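Local coordinates for GH26A (Muricauda sp. MAR_2010_75, PDB 6Q75), which probably hydrolyses glycosidic bonds in polysaccharides such as beta-mannans, using the pocket of a (beta/alpha)8 barrel, at residues Arg173-Met178 / Trp182-Asn187; Thr106-Val111 / Met297-Trp302; Trp216-Asn221 / Asp262-Leu267; Val244-Thr249 / Trp293-Val298. All coordinates share one frame; numbering follows the deposited sequence.

Interaction 1 (Arg173-Met178 / Trp182-Asn187)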
# COMPACT_ATOMS: atom_id res chain seq x y z
N ARG A 173 1.92 -0.76 3.18
CA ARG A 173 1.29 -1.77 2.32
C ARG A 173 2.35 -2.75 1.82
O ARG A 173 2.80 -2.68 0.67
CB ARG A 173 0.51 -1.12 1.15
CG ARG A 173 -0.04 0.29 1.45
CD ARG A 173 -1.05 0.71 0.38
NE ARG A 173 -0.57 0.40 -0.97
CZ ARG A 173 0.33 1.14 -1.63
NH1 ARG A 173 0.72 0.77 -2.84
NH2 ARG A 173 0.86 2.23 -1.06
N PRO A 174 2.81 -3.66 2.68
CA PRO A 174 3.82 -4.64 2.26
C PRO A 174 3.23 -5.85 1.52
O PRO A 174 2.09 -6.26 1.74
CB PRO A 174 4.43 -5.08 3.60
CG PRO A 174 3.20 -5.06 4.55
CD PRO A 174 2.33 -3.86 4.05
N TYR A 175 4.07 -6.44 0.66
CA TYR A 175 3.77 -7.71 -0.01
C TYR A 175 2.39 -7.66 -0.68
O TYR A 175 1.54 -8.53 -0.50
CB TYR A 175 3.84 -8.88 0.96
CG TYR A 175 5.22 -9.08 1.57
CD1 TYR A 175 6.36 -9.22 0.76
CD2 TYR A 175 5.38 -9.16 2.95
CE1 TYR A 175 7.63 -9.41 1.33
CE2 TYR A 175 6.65 -9.37 3.52
CZ TYR A 175 7.76 -9.48 2.70
OH TYR A 175 9.02 -9.68 3.26
N HIS A 176 2.19 -6.60 -1.44
CA HIS A 176 0.91 -6.29 -2.06
C HIS A 176 0.61 -7.25 -3.22
O HIS A 176 1.49 -7.95 -3.74
CB HIS A 176 0.92 -4.85 -2.57
CG HIS A 176 1.99 -4.62 -3.59
ND1 HIS A 176 3.33 -4.72 -3.29
CD2 HIS A 176 1.92 -4.37 -4.92
CE1 HIS A 176 4.04 -4.51 -4.38
NE2 HIS A 176 3.21 -4.28 -5.38
N GLU A 177 -0.66 -7.29 -3.63
CA GLU A 177 -1.11 -8.15 -4.73
C GLU A 177 -0.75 -9.62 -4.47
O GLU A 177 -0.45 -10.40 -5.39
CB GLU A 177 -0.56 -7.65 -6.08
CG GLU A 177 -1.16 -6.27 -6.44
CD GLU A 177 -0.67 -5.67 -7.78
OE1 GLU A 177 0.10 -6.32 -8.52
OE2 GLU A 177 -1.11 -4.54 -8.09
N MET A 178 -0.85 -10.03 -3.21
CA MET A 178 -0.39 -11.35 -2.80
C MET A 178 -1.30 -12.47 -3.29
O MET A 178 -0.88 -13.63 -3.26
CB MET A 178 -0.28 -11.39 -1.28
CG MET A 178 -1.63 -11.48 -0.54
SD MET A 178 -2.66 -9.99 -0.62
CE MET A 178 -1.79 -8.83 0.41
N TRP A 182 1.99 -13.38 -9.90
CA TRP A 182 3.16 -12.81 -10.57
C TRP A 182 4.34 -12.51 -9.65
O TRP A 182 5.48 -12.65 -10.08
CB TRP A 182 2.77 -11.53 -11.31
CG TRP A 182 1.79 -10.62 -10.62
CD1 TRP A 182 2.10 -9.53 -9.84
CD2 TRP A 182 0.36 -10.68 -10.68
NE1 TRP A 182 0.93 -8.91 -9.42
CE2 TRP A 182 -0.14 -9.60 -9.92
CE3 TRP A 182 -0.55 -11.55 -11.29
CZ2 TRP A 182 -1.52 -9.37 -9.75
CZ3 TRP A 182 -1.92 -11.32 -11.15
CH2 TRP A 182 -2.39 -10.24 -10.37
N PHE A 183 4.10 -12.11 -8.40
CA PHE A 183 5.20 -11.83 -7.49
C PHE A 183 5.65 -13.10 -6.78
O PHE A 183 4.88 -14.05 -6.61
CB PHE A 183 4.77 -10.79 -6.44
CG PHE A 183 4.56 -9.40 -6.99
CD1 PHE A 183 5.50 -8.81 -7.82
CD2 PHE A 183 3.42 -8.68 -6.67
CE1 PHE A 183 5.31 -7.52 -8.31
CE2 PHE A 183 3.21 -7.41 -7.17
CZ PHE A 183 4.16 -6.82 -7.98
N TRP A 184 6.92 -13.11 -6.32
CA TRP A 184 7.41 -14.33 -5.67
C TRP A 184 6.64 -14.65 -4.40
O TRP A 184 6.56 -15.81 -4.00
CB TRP A 184 8.91 -14.22 -5.37
CG TRP A 184 9.33 -13.16 -4.39
CD1 TRP A 184 9.84 -11.93 -4.68
CD2 TRP A 184 9.35 -13.28 -2.95
NE1 TRP A 184 10.15 -11.26 -3.51
CE2 TRP A 184 9.86 -12.07 -2.44
CE3 TRP A 184 8.97 -14.28 -2.06
CZ2 TRP A 184 9.99 -11.82 -1.06
CZ3 TRP A 184 9.10 -14.04 -0.69
CH2 TRP A 184 9.61 -12.81 -0.21
N TRP A 185 6.08 -13.65 -3.73
CA TRP A 185 5.28 -13.88 -2.54
C TRP A 185 3.81 -14.17 -2.86
O TRP A 185 2.99 -14.29 -1.93
CB TRP A 185 5.38 -12.68 -1.60
CG TRP A 185 4.86 -11.40 -2.20
CD1 TRP A 185 3.56 -10.97 -2.22
CD2 TRP A 185 5.63 -10.37 -2.81
NE1 TRP A 185 3.47 -9.75 -2.85
CE2 TRP A 185 4.72 -9.35 -3.22
CE3 TRP A 185 6.99 -10.22 -3.10
CZ2 TRP A 185 5.14 -8.21 -3.87
CZ3 TRP A 185 7.42 -9.08 -3.74
CH2 TRP A 185 6.49 -8.08 -4.13
N GLY A 186 3.46 -14.27 -4.14
CA GLY A 186 2.08 -14.42 -4.54
C GLY A 186 1.61 -15.86 -4.61
O GLY A 186 2.40 -16.79 -4.76
N ASN A 187 0.29 -16.01 -4.48
CA ASN A 187 -0.39 -17.31 -4.55
C ASN A 187 0.26 -18.36 -3.64
O ASN A 187 0.49 -19.49 -4.05
CB ASN A 187 -0.42 -17.82 -5.99
CG ASN A 187 -1.34 -19.01 -6.15
OD1 ASN A 187 -2.32 -19.15 -5.43
ND2 ASN A 187 -1.02 -19.88 -7.09
O HOH W 1 1.49 -11.69 -7.10
O HOH W 2 0.47 -15.27 -1.42
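With chi1 at 62°, Trp185 sets CG between its backbone N and carbonyl carbon and carries its indole across to Tyr175, whose CG lies anti to the carbonyl carbon (chi1 -62°). Two contacts follow on one face of the indole: Tyr175 CB sits 4.0 Å from the centroid of the Trp185 five-membered ring, a CH-pi contact, and the Tyr175 ring turns its edge to that face in a T-shaped pair. Phe183 CB lies over the opposite face. At the indole edge, Trp185 NE1 donates to His176 O at 2.8 Å (158°), the acceptor lying almost in the ring plane. With a leucine here, His176 O would probably lose its indole donor and the Tyr175 edge the face it rests on. Trp182 supplies a second indole donor: its NE1 meets the anti side of Glu177 OE1 at 2.9 Å, ring and carboxylate nearly perpendicular. The same OE1 and His176 NE2 hydrogen-bond a Tris molecule, probably from the crystallisation liquor. Water 1 bridges Glu177 O and Phe183 N, while Asn187 N bonds Met178 O at 2.9 Å. This aromatic cluster lies at the C-terminal strand ends of the (beta/alpha)8 barrel, consistent with the substrate site of family 26 enzymes.

Interaction 2 (Thr106-Val111 / Met297-Trp302)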
# COMPACT_ATOMS: atom_id res chain seq x y z
N THR A 106 1.71 7.21 2.28
CA THR A 106 1.63 5.76 2.14
C THR A 106 2.91 5.23 1.50
O THR A 106 3.50 5.88 0.62
CB THR A 106 0.38 5.30 1.33
OG1 THR A 106 0.33 3.87 1.31
CG2 THR A 106 0.36 5.85 -0.12
N LEU A 107 3.39 4.08 1.99
CA LEU A 107 4.62 3.48 1.48
C LEU A 107 4.40 1.99 1.23
O LEU A 107 3.70 1.32 2.00
CB LEU A 107 5.79 3.68 2.48
CG LEU A 107 6.14 5.16 2.68
CD1 LEU A 107 7.14 5.32 3.84
CD2 LEU A 107 6.69 5.78 1.39
N MET A 108 4.97 1.50 0.13
CA MET A 108 4.97 0.10 -0.24
C MET A 108 6.42 -0.38 -0.39
O MET A 108 7.37 0.37 -0.15
CB MET A 108 4.17 -0.13 -1.53
CG MET A 108 4.80 0.57 -2.73
SD MET A 108 3.74 0.55 -4.19
CE MET A 108 3.50 -1.22 -4.42
N TRP A 109 6.57 -1.62 -0.85
CA TRP A 109 7.90 -2.24 -0.82
C TRP A 109 8.00 -3.40 -1.80
O TRP A 109 7.91 -4.56 -1.40
CB TRP A 109 8.22 -2.71 0.60
CG TRP A 109 9.63 -3.26 0.81
CD1 TRP A 109 10.76 -2.92 0.11
CD2 TRP A 109 10.01 -4.29 1.73
NE1 TRP A 109 11.85 -3.65 0.60
CE2 TRP A 109 11.40 -4.51 1.57
CE3 TRP A 109 9.31 -5.03 2.69
CZ2 TRP A 109 12.12 -5.45 2.35
CZ3 TRP A 109 10.03 -5.97 3.45
CH2 TRP A 109 11.41 -6.17 3.26
N HIS A 110 8.15 -3.11 -3.09
CA HIS A 110 8.64 -4.16 -3.97
C HIS A 110 10.03 -4.58 -3.48
O HIS A 110 10.87 -3.75 -3.11
CB HIS A 110 8.75 -3.69 -5.41
CG HIS A 110 7.43 -3.52 -6.10
ND1 HIS A 110 6.87 -2.28 -6.33
CD2 HIS A 110 6.57 -4.43 -6.63
CE1 HIS A 110 5.72 -2.44 -6.98
NE2 HIS A 110 5.53 -3.73 -7.18
N VAL A 111 10.25 -5.89 -3.47
CA VAL A 111 11.50 -6.45 -2.97
C VAL A 111 11.75 -7.78 -3.67
O VAL A 111 10.81 -8.52 -4.01
CB VAL A 111 11.40 -6.58 -1.43
CG1 VAL A 111 10.31 -7.59 -1.04
CG2 VAL A 111 12.78 -6.95 -0.84
N MET A 297 -5.25 5.60 -5.15
CA MET A 297 -3.89 6.04 -5.43
C MET A 297 -3.56 5.72 -6.88
O MET A 297 -3.38 4.55 -7.23
CB MET A 297 -2.87 5.36 -4.49
CG MET A 297 -1.51 6.01 -4.64
SD MET A 297 -0.16 5.19 -3.77
CE MET A 297 -0.12 3.60 -4.62
N VAL A 298 -3.49 6.75 -7.73
CA VAL A 298 -3.15 6.53 -9.13
C VAL A 298 -1.69 6.16 -9.28
O VAL A 298 -0.81 6.69 -8.57
CB VAL A 298 -3.50 7.78 -9.96
CG1 VAL A 298 -3.10 7.58 -11.41
CG2 VAL A 298 -4.97 8.03 -9.86
N TRP A 299 -1.41 5.22 -10.17
CA TRP A 299 -0.06 4.69 -10.34
C TRP A 299 0.75 5.59 -11.26
O TRP A 299 0.59 5.54 -12.47
CB TRP A 299 -0.11 3.28 -10.90
CG TRP A 299 1.27 2.65 -10.89
CD1 TRP A 299 2.14 2.54 -11.93
CD2 TRP A 299 1.96 2.13 -9.73
NE1 TRP A 299 3.30 1.92 -11.51
CE2 TRP A 299 3.22 1.67 -10.17
CE3 TRP A 299 1.60 1.97 -8.39
CZ2 TRP A 299 4.15 1.08 -9.29
CZ3 TRP A 299 2.52 1.39 -7.53
CH2 TRP A 299 3.78 0.95 -7.98
N SER A 300 1.64 6.40 -10.69
CA SER A 300 2.56 7.21 -11.49
C SER A 300 1.95 7.83 -12.74
O SER A 300 1.01 8.62 -12.63
CB SER A 300 3.78 6.38 -11.85
OG SER A 300 4.44 6.03 -10.61
N ASN A 301 2.50 7.54 -13.93
CA ASN A 301 2.03 8.30 -15.09
C ASN A 301 0.71 7.80 -15.64
O ASN A 301 0.26 8.32 -16.67
CB ASN A 301 3.08 8.33 -16.22
CG ASN A 301 2.85 9.52 -17.19
OD1 ASN A 301 2.56 10.63 -16.75
ND2 ASN A 301 2.98 9.28 -18.50
N TRP A 302 0.06 6.83 -14.99
CA TRP A 302 -1.31 6.52 -15.38
C TRP A 302 -2.22 7.72 -15.16
O TRP A 302 -3.30 7.80 -15.76
CB TRP A 302 -1.82 5.29 -14.63
CG TRP A 302 -1.51 3.95 -15.26
CD1 TRP A 302 -2.41 3.04 -15.72
CD2 TRP A 302 -0.20 3.38 -15.51
NE1 TRP A 302 -1.77 1.94 -16.23
CE2 TRP A 302 -0.41 2.12 -16.11
CE3 TRP A 302 1.11 3.81 -15.29
CZ2 TRP A 302 0.65 1.29 -16.49
CZ3 TRP A 302 2.15 2.99 -15.66
CH2 TRP A 302 1.92 1.74 -16.26
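Met108 and Trp299 meet across the interior of the (beta/alpha)8 barrel in a Met-aromatic contact of the edge type. Met108 SD lies almost in the indole plane, 3.7 Å from Trp299 CZ3, and stands 4.8 Å from the centroid of the six-membered ring; the two side chains cross at about a right angle. Beside it, His110 CE1 approaches Trp299 CH2 at 4.0 Å, the indole atom coming to the edge of the imidazole. No hydrogen bond joins the two segments, whose strands, 104-108 and 293-299, are not neighbours in the sheet: strands 46-51 and 74-78 lie between them along the barrel wall, so side chains alone span the gap.

The next shell fixes these groups. An extended first torsion (chi1 -172°) sends the CZ3-CH2 edge of Trp299 toward Met108 and His110; the ring stacks on His51 and lies beside bound Tris and glycerol, consistent with a sugar-binding pocket. The bond from His110 ND1 to Asp78 OD2 helps fix that ring's turn. Deeper in the barrel, Thr106 OG1 bonds Leu171 O and Arg173 NH2, which leaves the methyl branch of the same residue to face strand 293-299: Thr106 CG2 packs against Met297 SD at 3.7 Å.

Interaction 3 (Trp216-Asn221 / Asp262-Leu267)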
# COMPACT_ATOMS: atom_id res chain seq x y z
N TRP A 216 -1.48 -0.89 9.18
CA TRP A 216 -1.18 -2.06 8.36
C TRP A 216 -2.23 -2.23 7.28
O TRP A 216 -3.38 -2.57 7.57
CB TRP A 216 -1.06 -3.32 9.21
CG TRP A 216 0.26 -3.31 9.96
CD1 TRP A 216 0.58 -2.55 11.05
CD2 TRP A 216 1.45 -4.01 9.58
NE1 TRP A 216 1.90 -2.78 11.41
CE2 TRP A 216 2.45 -3.67 10.52
CE3 TRP A 216 1.76 -4.92 8.58
CZ2 TRP A 216 3.74 -4.19 10.46
CZ3 TRP A 216 3.04 -5.44 8.52
CH2 TRP A 216 4.01 -5.09 9.47
N VAL A 217 -1.82 -2.02 6.03
CA VAL A 217 -2.75 -2.08 4.90
C VAL A 217 -2.48 -3.38 4.17
O VAL A 217 -1.41 -3.55 3.58
CB VAL A 217 -2.61 -0.89 3.96
CG1 VAL A 217 -3.69 -0.99 2.83
CG2 VAL A 217 -2.73 0.44 4.73
N TRP A 218 -3.46 -4.28 4.20
CA TRP A 218 -3.41 -5.54 3.47
C TRP A 218 -3.98 -5.26 2.09
O TRP A 218 -5.18 -5.00 1.97
CB TRP A 218 -4.22 -6.59 4.23
CG TRP A 218 -4.29 -7.97 3.60
CD1 TRP A 218 -3.43 -9.03 3.80
CD2 TRP A 218 -5.32 -8.46 2.74
NE1 TRP A 218 -3.86 -10.14 3.10
CE2 TRP A 218 -5.02 -9.81 2.43
CE3 TRP A 218 -6.47 -7.88 2.18
CZ2 TRP A 218 -5.81 -10.58 1.60
CZ3 TRP A 218 -7.27 -8.66 1.35
CH2 TRP A 218 -6.94 -9.98 1.07
N ASN A 219 -3.12 -5.27 1.06
CA ASN A 219 -3.44 -4.71 -0.26
C ASN A 219 -3.38 -5.85 -1.28
O ASN A 219 -2.29 -6.26 -1.70
CB ASN A 219 -2.44 -3.60 -0.62
CG ASN A 219 -2.89 -2.71 -1.80
OD1 ASN A 219 -2.43 -1.57 -1.90
ND2 ASN A 219 -3.75 -3.23 -2.68
N ALA A 220 -4.55 -6.35 -1.69
CA ALA A 220 -4.64 -7.44 -2.65
C ALA A 220 -4.82 -6.89 -4.07
O ALA A 220 -4.76 -5.69 -4.31
CB ALA A 220 -5.79 -8.37 -2.26
N ASN A 221 -5.02 -7.81 -5.01
CA ASN A 221 -5.40 -7.47 -6.39
C ASN A 221 -6.84 -7.88 -6.64
O ASN A 221 -7.32 -8.87 -6.10
CB ASN A 221 -4.50 -8.21 -7.39
CG ASN A 221 -4.40 -7.48 -8.73
OD1 ASN A 221 -3.55 -6.62 -8.90
ND2 ASN A 221 -5.28 -7.82 -9.67
N ASP A 262 -18.11 -6.00 -3.15
CA ASP A 262 -18.86 -6.75 -2.13
C ASP A 262 -17.98 -7.79 -1.42
O ASP A 262 -18.09 -7.98 -0.20
CB ASP A 262 -20.06 -7.44 -2.77
CG ASP A 262 -21.17 -6.47 -3.15
OD1 ASP A 262 -21.22 -5.34 -2.63
OD2 ASP A 262 -22.02 -6.87 -3.98
N GLN A 263 -17.10 -8.47 -2.18
CA GLN A 263 -16.19 -9.45 -1.58
C GLN A 263 -15.26 -8.83 -0.56
O GLN A 263 -15.03 -9.40 0.51
CB GLN A 263 -15.32 -10.11 -2.66
CG GLN A 263 -14.72 -11.49 -2.31
CD GLN A 263 -13.77 -12.04 -3.42
OE1 GLN A 263 -13.47 -11.33 -4.39
NE2 GLN A 263 -13.11 -13.16 -3.14
N LEU A 264 -14.72 -7.66 -0.86
CA LEU A 264 -13.76 -7.06 0.06
C LEU A 264 -14.46 -6.50 1.28
O LEU A 264 -13.93 -6.60 2.39
CB LEU A 264 -12.96 -5.97 -0.62
CG LEU A 264 -11.66 -5.58 0.08
CD1 LEU A 264 -10.65 -6.71 0.03
CD2 LEU A 264 -11.11 -4.33 -0.60
N VAL A 265 -15.62 -5.87 1.09
CA VAL A 265 -16.39 -5.36 2.22
C VAL A 265 -16.72 -6.50 3.18
O VAL A 265 -16.63 -6.35 4.41
CB VAL A 265 -17.66 -4.65 1.74
CG1 VAL A 265 -18.58 -4.36 2.92
CG2 VAL A 265 -17.30 -3.35 1.01
N LYS A 266 -17.11 -7.66 2.64
CA LYS A 266 -17.45 -8.80 3.48
C LYS A 266 -16.26 -9.26 4.31
O LYS A 266 -16.38 -9.51 5.52
CB LYS A 266 -17.94 -9.95 2.60
CG LYS A 266 -18.34 -11.20 3.35
CD LYS A 266 -18.63 -12.35 2.39
CE LYS A 266 -18.26 -13.69 3.01
N LEU A 267 -15.10 -9.36 3.68
CA LEU A 267 -13.90 -9.79 4.40
C LEU A 267 -13.49 -8.78 5.45
O LEU A 267 -13.01 -9.15 6.53
CB LEU A 267 -12.78 -10.02 3.38
CG LEU A 267 -11.43 -10.52 3.90
CD1 LEU A 267 -11.61 -11.84 4.67
CD2 LEU A 267 -10.43 -10.68 2.74
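Trp218 and two leucines, Leu264 and Leu267, join strand 214-221 to helix 258-268 in the outer layer of the (beta/alpha)8 barrel, where helices pack round the parallel sheet. The indole leaves the strand with CG anti to the backbone N (chi1 179°) and the ring turned about perpendicular to the CA-CB-CG plane (chi2 90°), which carries the far corner of the six-membered ring out toward the helix. Its two partners meet that corner in different ways. Leu264 crosses the tryptophan obliquely and presents CD1 near the ring plane, at the edge, 4.1 Å from Trp218 CZ3. Leu267 runs at about a right angle to the tryptophan, and its CD2 bears on the same corner from a direction tilted out of the plane, 3.9 Å from Trp218 CH2.

Three positions separate the leucines on the helix, almost one turn, and this spacing lets one aromatic corner touch both. The contact is small and wholly apolar, a worked case of a bulky strand residue filling the layer between sheet and helices. The polar end of Trp218 is satisfied elsewhere: NE1 donates to Phe237 O, while Trp198 and Tyr238 make edge-to-face pairs with the ring. Leu264 also packs on Ile273 and Leu267 on Leu247, so the helix rests on the two following strands as well. On the other side of strand 214-221, Asn219 bonds Arg173 NE through OD1 and Asp250 OD1 through ND2. At the contact itself Leu267 CD2 straddles the indole corner, standing 4.0 Å from Trp218 CZ3 as well.

Interaction 4 (Val244-Thr249 / Trp293-Val298); sequences VDILAT and WSWFMV
Ile246 and Trp295 meet in the interior of the (beta/alpha)8 barrel, joining strands 246-251 and 293-299, which are both neighbours of strand 273-278 but not of each other. The apolar contacts carry this pairing. Ile246 and Trp295 come from opposite directions, and two branches of the isoleucine bear on one corner of the indole: CD1 lies in the ring plane, 3.7 Å from Trp295 CZ3, while CG2 approaches Trp295 CH2 at 3.9 Å. The first torsion of Ile246 (chi1 -62°) makes this possible by putting CG1 beside the backbone N and CG2 beside the carbonyl carbon, both able to face the ring. This isoleucine cut back to an alanine would probably leave the CZ3-CH2 corner of Trp295 without its aliphatic partner and the indole freer to shift. Leu47 and Ala274 also pack on that indole.

Polar bonds act on the flanks and not across the contact. Thr249 OG1 hydrogen-bonds Tyr234 OH, Trp293 NE1 bonds Gln290 OE1, and Ser294 OG ties its strand to Ile273 O on the intervening strand. A second apolar touch lies on the helix side of the sheet, where Trp293 packs on Ile273 and Leu275 and its ring meets Tyr261 of helix 258-268. With the hydroxyl of Thr249 engaged elsewhere, its methyl faces the indole tip, Thr249 CG2 lying 3.6 Å from Trp293 CH2.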
# COMPACT_ATOMS: atom_id res chain seq x y z
N VAL A 244 -4.31 -6.67 10.68
CA VAL A 244 -4.63 -5.80 9.54
C VAL A 244 -5.49 -4.64 10.04
O VAL A 244 -6.47 -4.86 10.76
CB VAL A 244 -5.38 -6.58 8.43
CG1 VAL A 244 -5.82 -5.62 7.31
CG2 VAL A 244 -4.53 -7.74 7.87
N ASP A 245 -5.13 -3.39 9.66
CA ASP A 245 -5.93 -2.20 9.97
C ASP A 245 -6.89 -1.85 8.84
O ASP A 245 -8.04 -1.46 9.11
CB ASP A 245 -5.01 -0.99 10.20
CG ASP A 245 -4.25 -1.05 11.54
OD1 ASP A 245 -4.90 -1.15 12.62
OD2 ASP A 245 -3.00 -1.01 11.49
N ILE A 246 -6.44 -1.95 7.61
CA ILE A 246 -7.20 -1.48 6.44
C ILE A 246 -7.03 -2.52 5.35
O ILE A 246 -5.93 -3.05 5.17
CB ILE A 246 -6.69 -0.10 5.99
CG1 ILE A 246 -6.88 0.93 7.10
CG2 ILE A 246 -7.42 0.36 4.68
CD1 ILE A 246 -6.70 2.32 6.65
N LEU A 247 -8.11 -2.81 4.60
CA LEU A 247 -8.01 -3.70 3.44
C LEU A 247 -8.07 -2.89 2.16
O LEU A 247 -8.77 -1.89 2.07
CB LEU A 247 -9.11 -4.79 3.44
CG LEU A 247 -9.06 -5.84 4.56
CD1 LEU A 247 -9.49 -5.28 5.90
CD2 LEU A 247 -9.88 -7.10 4.19
N ALA A 248 -7.26 -3.27 1.19
CA ALA A 248 -7.19 -2.50 -0.03
C ALA A 248 -7.07 -3.44 -1.21
O ALA A 248 -6.71 -4.61 -1.07
CB ALA A 248 -5.99 -1.54 -0.03
N THR A 249 -7.39 -2.92 -2.38
CA THR A 249 -7.22 -3.70 -3.60
C THR A 249 -6.78 -2.78 -4.73
O THR A 249 -6.95 -1.56 -4.67
CB THR A 249 -8.49 -4.47 -3.96
OG1 THR A 249 -8.16 -5.48 -4.93
CG2 THR A 249 -9.53 -3.55 -4.52
N TRP A 293 -14.95 3.04 -0.40
CA TRP A 293 -13.54 3.25 -0.71
C TRP A 293 -13.05 4.50 0.01
O TRP A 293 -13.62 5.58 -0.15
CB TRP A 293 -13.32 3.37 -2.22
CG TRP A 293 -13.68 2.18 -3.04
CD1 TRP A 293 -14.60 2.14 -4.07
CD2 TRP A 293 -13.10 0.86 -2.99
NE1 TRP A 293 -14.63 0.89 -4.63
CE2 TRP A 293 -13.72 0.08 -3.99
CE3 TRP A 293 -12.12 0.26 -2.18
CZ2 TRP A 293 -13.41 -1.26 -4.20
CZ3 TRP A 293 -11.80 -1.07 -2.40
CH2 TRP A 293 -12.45 -1.82 -3.41
N SER A 294 -11.97 4.36 0.79
CA SER A 294 -11.50 5.46 1.62
C SER A 294 -10.47 6.32 0.93
O SER A 294 -10.34 7.49 1.29
CB SER A 294 -10.87 4.93 2.92
OG SER A 294 -11.75 4.03 3.54
N TRP A 295 -9.70 5.77 0.00
CA TRP A 295 -8.80 6.55 -0.83
C TRP A 295 -8.60 5.79 -2.13
O TRP A 295 -8.97 4.62 -2.25
CB TRP A 295 -7.45 6.88 -0.13
CG TRP A 295 -6.46 5.76 -0.02
CD1 TRP A 295 -5.58 5.31 -1.00
CD2 TRP A 295 -6.19 4.97 1.15
NE1 TRP A 295 -4.81 4.27 -0.49
CE2 TRP A 295 -5.17 4.04 0.82
CE3 TRP A 295 -6.73 4.94 2.44
CZ2 TRP A 295 -4.67 3.10 1.75
CZ3 TRP A 295 -6.24 3.99 3.36
CH2 TRP A 295 -5.21 3.09 3.00
N PHE A 296 -8.06 6.50 -3.12
CA PHE A 296 -7.53 5.87 -4.31
C PHE A 296 -6.11 6.39 -4.48
O PHE A 296 -5.80 7.49 -4.03
CB PHE A 296 -8.39 6.18 -5.56
CG PHE A 296 -8.45 7.63 -5.93
CD1 PHE A 296 -7.39 8.25 -6.60
CD2 PHE A 296 -9.60 8.37 -5.69
CE1 PHE A 296 -7.47 9.60 -6.98
CE2 PHE A 296 -9.68 9.71 -6.06
CZ PHE A 296 -8.61 10.33 -6.72
N MET A 297 -5.25 5.60 -5.15
CA MET A 297 -3.89 6.04 -5.43
C MET A 297 -3.56 5.72 -6.88
O MET A 297 -3.38 4.55 -7.23
CB MET A 297 -2.87 5.36 -4.49
CG MET A 297 -1.51 6.01 -4.64
SD MET A 297 -0.16 5.19 -3.77
CE MET A 297 -0.12 3.60 -4.62
N VAL A 298 -3.49 6.75 -7.73
CA VAL A 298 -3.15 6.53 -9.13
C VAL A 298 -1.69 6.16 -9.28
O VAL A 298 -0.81 6.69 -8.57
CB VAL A 298 -3.50 7.78 -9.96
CG1 VAL A 298 -3.10 7.58 -11.41
CG2 VAL A 298 -4.97 8.03 -9.86

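How the interactions relate
The four contacts tie one barrel together at different depths. Interactions 1 and 2, with centres about 14 Å apart, border the pocket holding Tris: Trp184 NE1 reaches Val111 O at 2.9 Å, a probable hydrogen bond, and the rings of His176 and His110 meet edge-to-face. Just past the end of strand 170-173, Glu177 N of interaction 1 makes a probable hydrogen bond to Asn219 O of interaction 3 (2.7 Å). Interactions 3 and 4, centres about 8 Å apart, use adjacent strands, joined by a probable hydrogen bond of 2.8 Å between Ala248 N and Trp218 O. Interactions 2 and 4 share strand 293-299, which has Trp295 deep in the barrel and Trp299 at the pocket.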